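Local coordinates for ankyrin repeat family protein (Enterococcus faecalis, PDB 3HRA) that is of unknown function but, as an ankyrin repeat protein built of stacked helix pairs, probably serves as a scaffold for binding other proteins, at residues 48-53 with 82-87. Sequence-based numbering, arbitrary orientation.
Sequences HNNDIE and QGRTEI
R84 reaches from one inter-helix turn to the next in this ankyrin repeat stack, where the link between helices 42-49 and 52-60 packs beside the equivalent link between 75-81 and 85-94. The R84 chain is bent, and its guanidinium lies at the C-terminal end of helix 42-49. There NH2 donates to the carbonyl O of H48 at 2.9 Å, a bent bond (N-H...O 144°) with the donor tilted from the carbonyl plane, while NE bonds to the O of V47. Bonds to two successive carbonyls fix the turn of the guanidinium, and the partial negative charge of a helix end would favour the cation there. The side chain of N50, which ends the helix in a Schellman motif, crosses that of R84 obliquely, amide and guanidinium planes 39° apart. CG of N50, anti to its backbone N (chi1 -159°), sits beside CD of R84, and OD1 lies between that CD and CD1 of I87, 3.5 Å from each. Farther along, the E86 chain, bent at chi2, brings CB, CG and the carboxylate carbon CD all against CD1 of I52, CB at 3.6 Å. CG1 of I52 meets CG1 of I87 at 4.0 Å. One water joins the N50 turn to the start of helix 85-94: it accepts from the backbone N of I87 and donates both to OE1 of E86 and to OD1 of N50, the latter at 2.8 Å.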
loop_
_atom_site.group_PDB
_atom_site.type_symbol
_atom_site.label_atom_id
_atom_site.label_comp_id
_atom_site.label_asym_id
_atom_site.label_seq_id
_atom_site.Cartn_x
_atom_site.Cartn_y
_atom_site.Cartn_z
ATOM N N HIS A 48 10.960 -1.141 1.353
ATOM C CA HIS A 48 11.096 -2.594 1.260
ATOM C C HIS A 48 11.733 -3.172 2.529
ATOM O O HIS A 48 11.277 -4.186 3.047
ATOM C CB HIS A 48 11.922 -2.981 0.019
ATOM C CG HIS A 48 11.146 -2.939 -1.267
ATOM N ND1 HIS A 48 10.696 -1.761 -1.829
ATOM C CD2 HIS A 48 10.739 -3.926 -2.100
ATOM C CE1 HIS A 48 10.048 -2.025 -2.950
ATOM N NE2 HIS A 48 10.057 -3.333 -3.136
ATOM N N ASN A 49 12.764 -2.500 3.038
ATOM C CA ASN A 49 13.484 -2.927 4.239
ATOM C C ASN A 49 12.775 -2.591 5.563
ATOM O O ASN A 49 13.163 -3.084 6.634
ATOM C CB ASN A 49 14.870 -2.280 4.278
ATOM C CG ASN A 49 15.866 -2.960 3.359
ATOM O OD1 ASN A 49 15.821 -4.166 3.162
ATOM N ND2 ASN A 49 16.782 -2.179 2.804
ATOM N N ASN A 50 11.741 -1.758 5.474
ATOM C CA ASN A 50 11.112 -1.129 6.649
ATOM C C ASN A 50 12.118 -0.399 7.543
ATOM O O ASN A 50 12.054 -0.476 8.772
ATOM C CB ASN A 50 10.242 -2.095 7.465
ATOM C CG ASN A 50 9.220 -1.365 8.329
ATOM O OD1 ASN A 50 8.784 -0.261 8.002
ATOM N ND2 ASN A 50 8.831 -1.987 9.444
ATOM N N ASP A 51 13.028 0.335 6.901
ATOM C CA ASP A 51 13.931 1.223 7.611
ATOM C C ASP A 51 13.233 2.569 7.778
ATOM O O ASP A 51 13.326 3.460 6.925
ATOM C CB ASP A 51 15.270 1.352 6.880
ATOM C CG ASP A 51 16.157 0.126 7.061
ATOM O OD1 ASP A 51 15.962 -0.666 8.017
ATOM O OD2 ASP A 51 17.066 -0.051 6.243
ATOM N N ILE A 52 12.525 2.693 8.895
ATOM C CA ILE A 52 11.615 3.806 9.103
ATOM C C ILE A 52 12.348 5.163 9.155
ATOM O O ILE A 52 11.903 6.147 8.561
ATOM C CB ILE A 52 10.785 3.573 10.385
ATOM C CG1 ILE A 52 9.895 2.334 10.209
ATOM C CG2 ILE A 52 9.945 4.772 10.700
ATOM C CD1 ILE A 52 9.187 1.857 11.505
ATOM N N GLU A 53 13.457 5.221 9.875
ATOM C CA GLU A 53 14.146 6.494 10.038
ATOM C C GLU A 53 14.765 6.956 8.715
ATOM O O GLU A 53 14.725 8.142 8.385
ATOM C CB GLU A 53 15.200 6.409 11.151
ATOM C CG GLU A 53 15.940 7.725 11.416
ATOM C CD GLU A 53 15.023 8.858 11.889
ATOM O OE1 GLU A 53 15.520 10.005 11.996
ATOM O OE2 GLU A 53 13.818 8.606 12.165
ATOM N N GLN A 82 2.065 -3.579 1.820
ATOM C CA GLN A 82 2.894 -4.521 2.580
ATOM C C GLN A 82 2.940 -4.245 4.075
ATOM O O GLN A 82 3.774 -4.802 4.778
ATOM C CB GLN A 82 4.315 -4.542 2.022
ATOM C CG GLN A 82 4.405 -5.024 0.589
ATOM C CD GLN A 82 3.969 -6.455 0.413
ATOM O OE1 GLN A 82 4.227 -7.312 1.268
ATOM N NE2 GLN A 82 3.311 -6.734 -0.708
ATOM N N GLY A 83 2.052 -3.387 4.561
ATOM C CA GLY A 83 1.873 -3.230 5.996
ATOM C C GLY A 83 2.948 -2.416 6.696
ATOM O O GLY A 83 3.166 -2.568 7.898
ATOM N N ARG A 84 3.636 -1.555 5.950
ATOM C CA ARG A 84 4.621 -0.641 6.546
ATOM C C ARG A 84 3.879 0.548 7.125
ATOM O O ARG A 84 3.901 1.646 6.577
ATOM C CB ARG A 84 5.619 -0.163 5.483
ATOM C CG ARG A 84 6.240 -1.281 4.648
ATOM C CD ARG A 84 7.273 -2.078 5.432
ATOM N NE ARG A 84 8.045 -2.978 4.562
ATOM C CZ ARG A 84 7.833 -4.282 4.439
ATOM N NH1 ARG A 84 6.856 -4.872 5.121
ATOM N NH2 ARG A 84 8.596 -5.003 3.622
ATOM N N THR A 85 3.237 0.326 8.263
ATOM C CA THR A 85 2.290 1.281 8.828
ATOM C C THR A 85 2.888 2.622 9.231
ATOM O O THR A 85 2.321 3.669 8.937
ATOM C CB THR A 85 1.605 0.658 10.051
ATOM O OG1 THR A 85 1.177 -0.663 9.708
ATOM C CG2 THR A 85 0.401 1.500 10.489
ATOM N N GLU A 86 4.006 2.581 9.947
ATOM C CA GLU A 86 4.690 3.794 10.386
ATOM C C GLU A 86 5.098 4.663 9.193
ATOM O O GLU A 86 4.896 5.877 9.202
ATOM C CB GLU A 86 5.913 3.405 11.223
ATOM C CG GLU A 86 5.534 2.510 12.430
ATOM C CD GLU A 86 5.705 0.969 12.218
ATOM O OE1 GLU A 86 5.502 0.385 11.096
ATOM O OE2 GLU A 86 6.037 0.320 13.243
ATOM N N ILE A 87 5.683 4.037 8.170
ATOM C CA ILE A 87 6.094 4.781 6.985
ATOM C C ILE A 87 4.886 5.355 6.241
ATOM O O ILE A 87 4.911 6.504 5.820
ATOM C CB ILE A 87 6.971 3.926 6.048
ATOM C CG1 ILE A 87 8.296 3.596 6.737
ATOM C CG2 ILE A 87 7.216 4.649 4.724
ATOM C CD1 ILE A 87 9.143 2.582 5.956
HETATM O O HOH W 1 6.562 1.255 8.586
#